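PDB 1H98: ferredoxin from Thermus aquaticus, which transfers electrons in a wide variety of metabolic reactions, using one [3Fe-4S] and one [4Fe-4S] cluster bound within a small single-chain fold. Local coordinates for residues A[1-6]-A[58-63]; A[7-12]-A[65-70]; A[29-34]-A[72-77]. All blocks are in the same frame, centred on the assembly; numbering follows the deposited sequence.

Contact 1 of 3, residues A[1-6]-A[58-63]; sequences PHVICE and EDVPEQ. Unlike the reference sequence in segment 1-6: Glu6 (reference Gln). With SF4 (iron/sulfur cluster), chain B.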
loop_
_atom_site.group_PDB
_atom_site.type_symbol
_atom_site.label_atom_id
_atom_site.label_comp_id
_atom_site.label_asym_id
_atom_site.label_seq_id
_atom_site.Cartn_x
_atom_site.Cartn_y
_atom_site.Cartn_z
ATOM N N PRO A 1 5.923 5.344 6.470
ATOM C CA PRO A 1 4.662 4.828 5.877
ATOM C C PRO A 1 4.843 3.448 5.237
ATOM O O PRO A 1 5.974 2.972 5.113
ATOM C CB PRO A 1 4.204 5.853 4.842
ATOM C CG PRO A 1 5.449 6.725 4.671
ATOM C CD PRO A 1 6.125 6.732 6.022
ATOM N N HIS A 2 3.732 2.755 4.979
ATOM C CA HIS A 2 3.763 1.453 4.311
ATOM C C HIS A 2 3.425 1.742 2.847
ATOM O O HIS A 2 2.816 2.770 2.546
ATOM C CB HIS A 2 2.768 0.473 4.935
ATOM C CG HIS A 2 3.303 -0.240 6.140
ATOM N ND1 HIS A 2 3.874 0.421 7.206
ATOM C CD2 HIS A 2 3.359 -1.558 6.444
ATOM C CE1 HIS A 2 4.262 -0.457 8.115
ATOM N NE2 HIS A 2 3.960 -1.667 7.675
ATOM N N VAL A 3 3.824 0.856 1.945
ATOM C CA VAL A 3 3.615 1.065 0.519
ATOM C C VAL A 3 3.033 -0.164 -0.171
ATOM O O VAL A 3 3.467 -1.281 0.095
ATOM C CB VAL A 3 4.980 1.417 -0.160
ATOM C CG1 VAL A 3 4.808 1.644 -1.655
ATOM C CG2 VAL A 3 5.605 2.658 0.504
ATOM N N ILE A 4 2.033 0.038 -1.029
ATOM C CA ILE A 4 1.438 -1.073 -1.772
ATOM C C ILE A 4 2.219 -1.192 -3.078
ATOM O O ILE A 4 2.286 -0.241 -3.873
ATOM C CB ILE A 4 -0.079 -0.857 -2.062
ATOM C CG1 ILE A 4 -0.871 -0.883 -0.748
ATOM C CG2 ILE A 4 -0.585 -1.927 -3.026
ATOM C CD1 ILE A 4 -2.362 -0.671 -0.905
ATOM N N CYS A 5 2.834 -2.348 -3.284
ATOM C CA CYS A 5 3.647 -2.571 -4.466
ATOM C C CYS A 5 2.962 -3.333 -5.598
ATOM O O CYS A 5 1.754 -3.584 -5.565
ATOM C CB CYS A 5 4.976 -3.217 -4.060
ATOM S SG CYS A 5 5.903 -2.232 -2.835
ATOM N N GLU A 6 3.766 -3.730 -6.579
ATOM C CA GLU A 6 3.316 -4.428 -7.779
ATOM C C GLU A 6 2.264 -5.542 -7.723
ATOM O O GLU A 6 1.321 -5.530 -8.514
ATOM C CB GLU A 6 4.537 -4.924 -8.547
ATOM C CG GLU A 6 4.219 -5.495 -9.907
ATOM C CD GLU A 6 5.443 -5.559 -10.789
ATOM O OE1 GLU A 6 5.990 -4.480 -11.132
ATOM O OE2 GLU A 6 5.853 -6.688 -11.135
ATOM N N GLU A 58 10.818 1.301 4.330
ATOM C CA GLU A 58 12.227 0.966 4.519
ATOM C C GLU A 58 12.570 -0.420 3.977
ATOM O O GLU A 58 13.729 -0.698 3.673
ATOM C CB GLU A 58 12.596 1.008 6.009
ATOM C CG GLU A 58 11.915 2.105 6.829
ATOM C CD GLU A 58 10.496 1.739 7.263
ATOM O OE1 GLU A 58 9.537 2.280 6.674
ATOM O OE2 GLU A 58 10.342 0.911 8.190
ATOM N N ASP A 59 11.561 -1.273 3.833
ATOM C CA ASP A 59 11.771 -2.636 3.373
ATOM C C ASP A 59 11.282 -2.928 1.961
ATOM O O ASP A 59 11.290 -4.083 1.527
ATOM C CB ASP A 59 11.128 -3.616 4.359
ATOM C CG ASP A 59 11.700 -3.494 5.773
ATOM O OD1 ASP A 59 12.944 -3.453 5.925
ATOM O OD2 ASP A 59 10.900 -3.447 6.736
ATOM N N VAL A 60 10.853 -1.898 1.240
ATOM C CA VAL A 60 10.380 -2.087 -0.130
ATOM C C VAL A 60 11.514 -2.685 -0.974
ATOM O O VAL A 60 12.630 -2.150 -0.990
ATOM C CB VAL A 60 9.915 -0.751 -0.759
ATOM C CG1 VAL A 60 9.654 -0.926 -2.251
ATOM C CG2 VAL A 60 8.654 -0.254 -0.056
ATOM N N PRO A 61 11.253 -3.823 -1.654
ATOM C CA PRO A 61 12.260 -4.486 -2.497
ATOM C C PRO A 61 12.875 -3.516 -3.497
ATOM O O PRO A 61 12.168 -2.717 -4.111
ATOM C CB PRO A 61 11.452 -5.581 -3.200
ATOM C CG PRO A 61 10.427 -5.936 -2.182
ATOM C CD PRO A 61 9.984 -4.571 -1.685
ATOM N N GLU A 62 14.189 -3.622 -3.679
ATOM C CA GLU A 62 14.943 -2.755 -4.580
ATOM C C GLU A 62 14.285 -2.629 -5.946
ATOM O O GLU A 62 14.231 -1.547 -6.524
ATOM C CB GLU A 62 16.370 -3.288 -4.737
ATOM C CG GLU A 62 17.398 -2.226 -5.108
ATOM N N GLN A 63 13.714 -3.724 -6.423
ATOM C CA GLN A 63 13.067 -3.753 -7.725
ATOM C C GLN A 63 11.735 -3.007 -7.762
ATOM O O GLN A 63 11.270 -2.606 -8.830
ATOM C CB GLN A 63 12.863 -5.199 -8.168
ATOM C CG GLN A 63 14.155 -6.017 -8.266
ATOM C CD GLN A 63 14.709 -6.460 -6.915
ATOM O OE1 GLN A 63 14.041 -6.358 -5.881
ATOM N NE2 GLN A 63 15.931 -6.973 -6.924
HETATM FE FE1 SF4 B . -0.614 2.227 7.512
HETATM FE FE2 SF4 B . -3.245 1.349 7.683
HETATM FE FE3 SF4 B . -1.239 -0.414 6.962
HETATM FE FE4 SF4 B . -1.438 0.530 9.548
HETATM S S1 SF4 B . -2.975 -0.820 8.449
HETATM S S2 SF4 B . 0.530 0.351 8.235
HETATM S S3 SF4 B . -2.130 2.696 9.207
HETATM S S4 SF4 B . -1.940 1.468 5.761
#
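Ile4 O, lying between Val3 and Cys5, the two residues that pack on Val60, is gripped by two side-chain amides, Asn71 ND2 and Gln31 NE2. This carbonyl belongs to strand 2-4, which pairs antiparallel with strand 54-56 in the ferredoxin fold; segment 58-63 is the loop that leaves the second strand and leads to helix 66-74. The strand illustrates how alternation divides labour: His2 and Ile4 turn away from the loop, to the cluster pockets, whereas Val3 and Cys5 face Val60. The isopropyl group of Val60 serves both neighbours, one branch each. With CG1 anti to the backbone N (chi1 170°), Val60 sends that methyl to Cys5, CG1 to SG being 4.0 Å, while its CG2 approaches Val3 CB at an equal 4.0 Å. Cys5 therefore acts here as an apolar side chain; the nearest atoms of that side chain and the [3Fe-4S] cluster are about 8 Å apart, and it is not among the cluster's ligands. Ile68 and Asn71 of the helix pack on Val3, and Tyr55 touches Val60; both valines are buried. At the edge of the contact, Glu58 folds back through a bend at chi2 (81°), and its OE1 stops 4.0 Å from Pro1 O. On the cluster face of the strand, His2 ND1 is hydrogen-bonded to Asp41 OD1. Replacing His2 by a leucine would probably leave Asp41 OD1 without this hydrogen-bond partner and strip the flat imidazole cover from the cluster sulfide. That sulfide, S2 of the [4Fe-4S] cluster, lies 3.4 Å above the plane of the His2 ring, offset toward the rim, and 3.5 Å from its ND1.

Contact 2 of 3, residues A[7-12]-A[65-70]; sequences PCIGVK and KSYIEK. With F3S (Fe3-s4 cluster), chain C.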
loop_
_atom_site.group_PDB
_atom_site.type_symbol
_atom_site.label_atom_id
_atom_site.label_comp_id
_atom_site.label_asym_id
_atom_site.label_seq_id
_atom_site.Cartn_x
_atom_site.Cartn_y
_atom_site.Cartn_z
ATOM N N PRO A 7 2.394 -6.504 -6.792
ATOM C CA PRO A 7 1.420 -7.603 -6.707
ATOM C C PRO A 7 -0.072 -7.236 -6.646
ATOM O O PRO A 7 -0.928 -8.048 -7.010
ATOM C CB PRO A 7 1.873 -8.355 -5.452
ATOM C CG PRO A 7 3.343 -8.119 -5.439
ATOM C CD PRO A 7 3.424 -6.652 -5.752
ATOM N N CYS A 8 -0.381 -6.027 -6.183
ATOM C CA CYS A 8 -1.767 -5.572 -6.069
ATOM C C CYS A 8 -2.421 -5.388 -7.434
ATOM O O CYS A 8 -3.629 -5.586 -7.576
ATOM C CB CYS A 8 -1.842 -4.246 -5.291
ATOM S SG CYS A 8 -3.529 -3.647 -4.933
ATOM N N ILE A 9 -1.620 -5.016 -8.427
ATOM C CA ILE A 9 -2.118 -4.785 -9.774
ATOM C C ILE A 9 -2.731 -6.054 -10.350
ATOM O O ILE A 9 -2.102 -7.111 -10.368
ATOM C CB ILE A 9 -0.995 -4.272 -10.699
ATOM C CG1 ILE A 9 -0.409 -2.975 -10.134
ATOM C CG2 ILE A 9 -1.532 -4.032 -12.114
ATOM C CD1 ILE A 9 0.762 -2.435 -10.930
ATOM N N GLY A 10 -3.969 -5.945 -10.811
ATOM C CA GLY A 10 -4.649 -7.094 -11.374
ATOM C C GLY A 10 -5.282 -7.965 -10.309
ATOM O O GLY A 10 -5.903 -8.975 -10.629
ATOM N N VAL A 11 -5.135 -7.584 -9.042
ATOM C CA VAL A 11 -5.704 -8.358 -7.946
ATOM C C VAL A 11 -6.682 -7.524 -7.125
ATOM O O VAL A 11 -7.853 -7.871 -7.024
ATOM C CB VAL A 11 -4.599 -8.927 -7.028
ATOM C CG1 VAL A 11 -5.218 -9.706 -5.870
ATOM C CG2 VAL A 11 -3.673 -9.827 -7.836
ATOM N N LYS A 12 -6.198 -6.427 -6.548
ATOM C CA LYS A 12 -7.023 -5.532 -5.737
ATOM C C LYS A 12 -7.958 -6.293 -4.798
ATOM O O LYS A 12 -9.157 -6.016 -4.729
ATOM C CB LYS A 12 -7.813 -4.580 -6.639
ATOM C CG LYS A 12 -6.924 -3.683 -7.486
ATOM C CD LYS A 12 -7.716 -2.822 -8.459
ATOM C CE LYS A 12 -8.607 -1.827 -7.735
ATOM N NZ LYS A 12 -9.343 -0.949 -8.684
ATOM N N LYS A 65 11.089 -0.122 -5.809
ATOM C CA LYS A 65 11.251 1.213 -5.223
ATOM C C LYS A 65 10.366 2.268 -5.872
ATOM O O LYS A 65 9.930 3.209 -5.210
ATOM C CB LYS A 65 12.709 1.667 -5.298
ATOM C CG LYS A 65 13.682 0.738 -4.582
ATOM C CD LYS A 65 13.760 0.990 -3.087
ATOM C CE LYS A 65 14.657 2.182 -2.800
ATOM N NZ LYS A 65 14.908 2.406 -1.346
ATOM N N SER A 66 10.089 2.104 -7.160
ATOM C CA SER A 66 9.253 3.053 -7.892
ATOM C C SER A 66 7.835 3.163 -7.322
ATOM O O SER A 66 7.153 4.172 -7.530
ATOM C CB SER A 66 9.180 2.669 -9.370
ATOM O OG SER A 66 8.514 1.430 -9.546
ATOM N N TYR A 67 7.385 2.130 -6.613
ATOM C CA TYR A 67 6.049 2.149 -6.037
ATOM C C TYR A 67 5.894 3.130 -4.880
ATOM O O TYR A 67 4.778 3.546 -4.560
ATOM C CB TYR A 67 5.603 0.740 -5.657
ATOM C CG TYR A 67 5.231 -0.064 -6.880
ATOM C CD1 TYR A 67 6.184 -0.827 -7.553
ATOM C CD2 TYR A 67 3.938 -0.005 -7.409
ATOM C CE1 TYR A 67 5.863 -1.503 -8.724
ATOM C CE2 TYR A 67 3.609 -0.676 -8.582
ATOM C CZ TYR A 67 4.576 -1.421 -9.233
ATOM O OH TYR A 67 4.275 -2.068 -10.405
ATOM N N ILE A 68 7.007 3.547 -4.289
ATOM C CA ILE A 68 6.952 4.518 -3.203
ATOM C C ILE A 68 6.400 5.830 -3.784
ATOM O O ILE A 68 5.410 6.383 -3.281
ATOM C CB ILE A 68 8.349 4.762 -2.585
ATOM C CG1 ILE A 68 8.858 3.484 -1.909
ATOM C CG2 ILE A 68 8.294 5.922 -1.594
ATOM C CD1 ILE A 68 10.329 3.530 -1.508
ATOM N N GLU A 69 7.004 6.291 -4.878
ATOM C CA GLU A 69 6.561 7.523 -5.518
ATOM C C GLU A 69 5.177 7.368 -6.147
ATOM O O GLU A 69 4.392 8.316 -6.155
ATOM C CB GLU A 69 7.581 8.004 -6.554
ATOM C CG GLU A 69 7.252 9.366 -7.188
ATOM C CD GLU A 69 7.037 10.496 -6.171
ATOM O OE1 GLU A 69 7.626 10.459 -5.070
ATOM O OE2 GLU A 69 6.276 11.441 -6.485
ATOM N N LYS A 70 4.872 6.176 -6.658
ATOM C CA LYS A 70 3.558 5.928 -7.253
ATOM C C LYS A 70 2.452 6.135 -6.215
ATOM O O LYS A 70 1.455 6.796 -6.492
ATOM C CB LYS A 70 3.471 4.513 -7.834
ATOM C CG LYS A 70 2.183 4.274 -8.604
ATOM C CD LYS A 70 2.106 2.879 -9.180
ATOM C CE LYS A 70 0.802 2.699 -9.950
ATOM N NZ LYS A 70 0.647 1.327 -10.505
HETATM FE FE1 F3S C . -4.921 -4.624 -0.456
HETATM FE FE3 F3S C . -4.080 -4.779 -3.120
HETATM FE FE4 F3S C . -3.405 -6.752 -1.296
HETATM S S1 F3S C . -6.141 -4.099 -2.351
HETATM S S2 F3S C . -5.254 -6.823 0.092
HETATM S S3 F3S C . -2.727 -4.518 -1.219
HETATM S S4 F3S C . -4.127 -7.051 -3.458
#
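The first cluster-binding loop, residues 7-12, meets helix 66-74 through one side chain, Ile9, which reaches out to Tyr67 and Lys70. The contact is small, burying 95 Å² in all, and gathers at a single methyl. CG1 of Ile9 stands beside its backbone N (chi1 -58°), and the chain then runs straight on, so that CD1 is carried to the far ends of the helix side chains. It arrives at the edge of the Tyr67 ring, near the ring plane, 3.6 Å from Tyr67 OH and 4.1 Å from Tyr67 CE2. The same CD1 lies 3.8 Å from Lys70 NZ. Both polar groups have their mates elsewhere: Tyr67 OH bonds to Glu6 OE1, while Lys70, fully extended beyond CG, takes its ammonium to a salt bridge with Asp30 OD2 and a hydrogen bond with Gln31 OE1. Trp64 meets the Tyr67 ring edge-to-face. Cys8 opens the cysteine motif of seven-iron ferredoxins, in which Cys8 and Cys16 serve the [3Fe-4S] cluster and Cys20, followed by Pro21, the [4Fe-4S] cluster. Immediately before Ile9, Cys8 turns at about a right angle to it, and its SG binds FE3 of the [3Fe-4S] cluster at 2.2 Å. Behind it the backbone is closed into a tight turn, for Cys8 O accepts from both Val11 N and Lys12 N, each at 2.9 Å. Gly10 takes this turn with positive phi, 83°, where a side chain would jam against the carbonyl O of Ile9. Val11 then brings CG1 to within 3.7 Å of S4 of the cluster.

Contact 3 of 3, residues A[29-34]-A[72-77]; sequences GDQFYI and RKLAGL. With F3S (Fe3-s4 cluster), chain C; SF4 (iron/sulfur cluster), chain B.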
loop_
_atom_site.group_PDB
_atom_site.type_symbol
_atom_site.label_atom_id
_atom_site.label_comp_id
_atom_site.label_asym_id
_atom_site.label_seq_id
_atom_site.Cartn_x
_atom_site.Cartn_y
_atom_site.Cartn_z
ATOM N N GLY A 29 -7.157 2.986 -9.014
ATOM C CA GLY A 29 -7.357 2.553 -10.385
ATOM C C GLY A 29 -6.804 1.166 -10.634
ATOM O O GLY A 29 -7.503 0.176 -10.423
ATOM N N ASP A 30 -5.545 1.075 -11.052
ATOM C CA ASP A 30 -4.946 -0.231 -11.312
ATOM C C ASP A 30 -4.506 -0.959 -10.037
ATOM O O ASP A 30 -4.182 -2.146 -10.072
ATOM C CB ASP A 30 -3.799 -0.123 -12.332
ATOM C CG ASP A 30 -2.577 0.632 -11.804
ATOM O OD1 ASP A 30 -2.669 1.385 -10.804
ATOM O OD2 ASP A 30 -1.505 0.472 -12.424
ATOM N N GLN A 31 -4.528 -0.248 -8.914
ATOM C CA GLN A 31 -4.149 -0.817 -7.625
ATOM C C GLN A 31 -4.635 0.117 -6.524
ATOM O O GLN A 31 -5.057 1.243 -6.798
ATOM C CB GLN A 31 -2.619 -0.944 -7.517
ATOM C CG GLN A 31 -1.864 0.396 -7.523
ATOM C CD GLN A 31 -0.391 0.256 -7.134
ATOM O OE1 GLN A 31 0.485 0.158 -7.989
ATOM N NE2 GLN A 31 -0.119 0.262 -5.837
ATOM N N PHE A 32 -4.648 -0.378 -5.293
ATOM C CA PHE A 32 -5.012 0.460 -4.158
ATOM C C PHE A 32 -3.689 1.088 -3.719
ATOM O O PHE A 32 -2.620 0.644 -4.144
ATOM C CB PHE A 32 -5.636 -0.369 -3.034
ATOM C CG PHE A 32 -7.136 -0.433 -3.098
ATOM C CD1 PHE A 32 -7.778 -1.122 -4.124
ATOM C CD2 PHE A 32 -7.910 0.241 -2.163
ATOM C CE1 PHE A 32 -9.176 -1.132 -4.221
ATOM C CE2 PHE A 32 -9.310 0.238 -2.251
ATOM C CZ PHE A 32 -9.939 -0.450 -3.285
ATOM N N TYR A 33 -3.746 2.162 -2.946
ATOM C CA TYR A 33 -2.524 2.807 -2.496
ATOM C C TYR A 33 -2.706 3.258 -1.065
ATOM O O TYR A 33 -3.837 3.383 -0.586
ATOM C CB TYR A 33 -2.175 3.999 -3.396
ATOM C CG TYR A 33 -3.141 5.156 -3.290
ATOM C CD1 TYR A 33 -2.919 6.189 -2.381
ATOM C CD2 TYR A 33 -4.283 5.212 -4.089
ATOM C CE1 TYR A 33 -3.808 7.246 -2.266
ATOM C CE2 TYR A 33 -5.179 6.267 -3.983
ATOM C CZ TYR A 33 -4.937 7.278 -3.070
ATOM O OH TYR A 33 -5.827 8.327 -2.961
ATOM N N ILE A 34 -1.588 3.468 -0.379
ATOM C CA ILE A 34 -1.592 3.913 1.006
ATOM C C ILE A 34 -1.211 5.388 1.050
ATOM O O ILE A 34 -0.188 5.789 0.481
ATOM C CB ILE A 34 -0.594 3.079 1.858
ATOM C CG1 ILE A 34 -1.140 1.657 2.058
ATOM C CG2 ILE A 34 -0.347 3.748 3.203
ATOM C CD1 ILE A 34 -0.145 0.683 2.673
ATOM N N ARG A 72 2.685 7.895 -3.579
ATOM C CA ARG A 72 2.694 9.330 -3.287
ATOM C C ARG A 72 1.908 10.117 -4.337
ATOM O O ARG A 72 1.094 10.972 -3.991
ATOM C CB ARG A 72 4.132 9.871 -3.192
ATOM C CG ARG A 72 4.858 9.502 -1.898
ATOM C CD ARG A 72 6.303 10.006 -1.871
ATOM N NE ARG A 72 6.378 11.447 -2.108
ATOM C CZ ARG A 72 6.240 12.378 -1.165
ATOM N NH1 ARG A 72 6.031 12.032 0.097
ATOM N NH2 ARG A 72 6.254 13.664 -1.500
ATOM N N LYS A 73 2.140 9.826 -5.613
ATOM C CA LYS A 73 1.441 10.529 -6.687
ATOM C C LYS A 73 -0.052 10.250 -6.652
ATOM O O LYS A 73 -0.858 11.145 -6.891
ATOM C CB LYS A 73 2.007 10.158 -8.061
ATOM C CG LYS A 73 3.300 10.886 -8.438
ATOM C CD LYS A 73 3.798 10.413 -9.801
ATOM N N LEU A 74 -0.417 9.002 -6.381
ATOM C CA LEU A 74 -1.819 8.632 -6.299
ATOM C C LEU A 74 -2.475 9.389 -5.145
ATOM O O LEU A 74 -3.642 9.776 -5.228
ATOM C CB LEU A 74 -1.970 7.115 -6.127
ATOM C CG LEU A 74 -1.620 6.256 -7.350
ATOM C CD1 LEU A 74 -1.702 4.783 -7.006
ATOM C CD2 LEU A 74 -2.548 6.568 -8.503
ATOM N N ALA A 75 -1.722 9.611 -4.071
ATOM C CA ALA A 75 -2.232 10.345 -2.915
ATOM C C ALA A 75 -2.317 11.850 -3.204
ATOM O O ALA A 75 -2.844 12.612 -2.395
ATOM C CB ALA A 75 -1.361 10.088 -1.700
ATOM N N GLY A 76 -1.790 12.258 -4.357
ATOM C CA GLY A 76 -1.810 13.653 -4.762
ATOM C C GLY A 76 -0.684 14.480 -4.181
ATOM O O GLY A 76 -0.793 15.706 -4.105
ATOM N N LEU A 77 0.388 13.819 -3.756
ATOM C CA LEU A 77 1.541 14.508 -3.172
ATOM C C LEU A 77 2.628 14.769 -4.220
ATOM O O LEU A 77 2.436 14.376 -5.393
ATOM C CB LEU A 77 2.121 13.675 -2.024
ATOM C CG LEU A 77 1.203 13.296 -0.857
ATOM C CD1 LEU A 77 1.942 12.363 0.086
ATOM C CD2 LEU A 77 0.727 14.535 -0.113
ATOM O OXT LEU A 77 3.683 15.333 -3.851
HETATM FE FE1 F3S C . -4.921 -4.624 -0.456
HETATM FE FE3 F3S C . -4.080 -4.779 -3.120
HETATM FE FE4 F3S C . -3.405 -6.752 -1.296
HETATM S S1 F3S C . -6.141 -4.099 -2.351
HETATM S S2 F3S C . -5.254 -6.823 0.092
HETATM S S3 F3S C . -2.727 -4.518 -1.219
HETATM S S4 F3S C . -4.127 -7.051 -3.458
HETATM FE FE1 SF4 B . -0.614 2.227 7.512
HETATM FE FE2 SF4 B . -3.245 1.349 7.683
HETATM FE FE3 SF4 B . -1.239 -0.414 6.962
HETATM FE FE4 SF4 B . -1.438 0.530 9.548
HETATM S S1 SF4 B . -2.975 -0.820 8.449
HETATM S S2 SF4 B . 0.530 0.351 8.235
HETATM S S3 SF4 B . -2.130 2.696 9.207
HETATM S S4 SF4 B . -1.940 1.468 5.761
#
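Tyr33 places its CG between the backbone N and the carbonyl carbon (chi1 68°), the crowded position, and so lays its ring against the end of helix 66-74; Leu74 holds CG beside its own backbone N and thereby spreads its CD1 back toward the strand. The result is a CH-pi contact. Leu74 CB stands 3.7 Å from the centroid of the Tyr33 ring and only 16° off its normal, over one face though offset toward the rim. Its CD1 continues along the root of the same side chain, 3.7 Å from Tyr33 CB. Ala75 meets the ring farther out: its CA is 3.5 Å from Tyr33 CE1, and its methyl CB 3.8 Å from that carbon. An aromatic side chain of a beta strand thus packs on the last turn of a helix, with 228 Å² buried in all. The helix stops there in a Schellman motif, in which Gly76, at positive phi, sends its N to Lys73 O while Leu77 N goes to Arg72 O. Before the strand, Gln31 reaches forward, NE2 bonding Phe32 O at 3.0 Å, nearly straight at 168° and with the carbonyl oxygen in the amide plane; Ile4 O takes the same NE2, and Lys70 takes OE1. Phe32 and Ile34, alternating with Tyr33, turn to the clusters instead: Phe32 CB is 3.8 Å from S1 of the [3Fe-4S] cluster, and Ile34 CD1 is 3.7 Å from S4 of the [4Fe-4S] cluster. Strand 32-34 pairs antiparallel with strand 25-27 and packs through Phe32 and Ile34 on strand 2-4, while Asn71 of helix 66-74 touches Tyr33 and accepts a hydrogen bond from Ile34 N.

Contacts 2 and 3 both use helix 66-74, which strand 2-4 of contact 1 also touches. The centres of contacts 1 and 2 are about 8 Å apart, those of contacts 2 and 3 about 9 Å, and those of contacts 1 and 3 about 13 Å. A probable hydrogen bond, Glu6 OE1 to Tyr67 OH at 3.0 Å, joins contacts 1 and 2; Lys70 NZ to Gln31 OE1 and Lys12 NZ to Gly29 O, both probable at 2.8 Å, join contacts 2 and 3. The clusters add further ties: all three contacts reach the [3Fe-4S] site, contact 1 through Ile4, and contacts 1 and 3 share the [4Fe-4S] site, where His2 O lies 3.4 Å from Ile34 CG2.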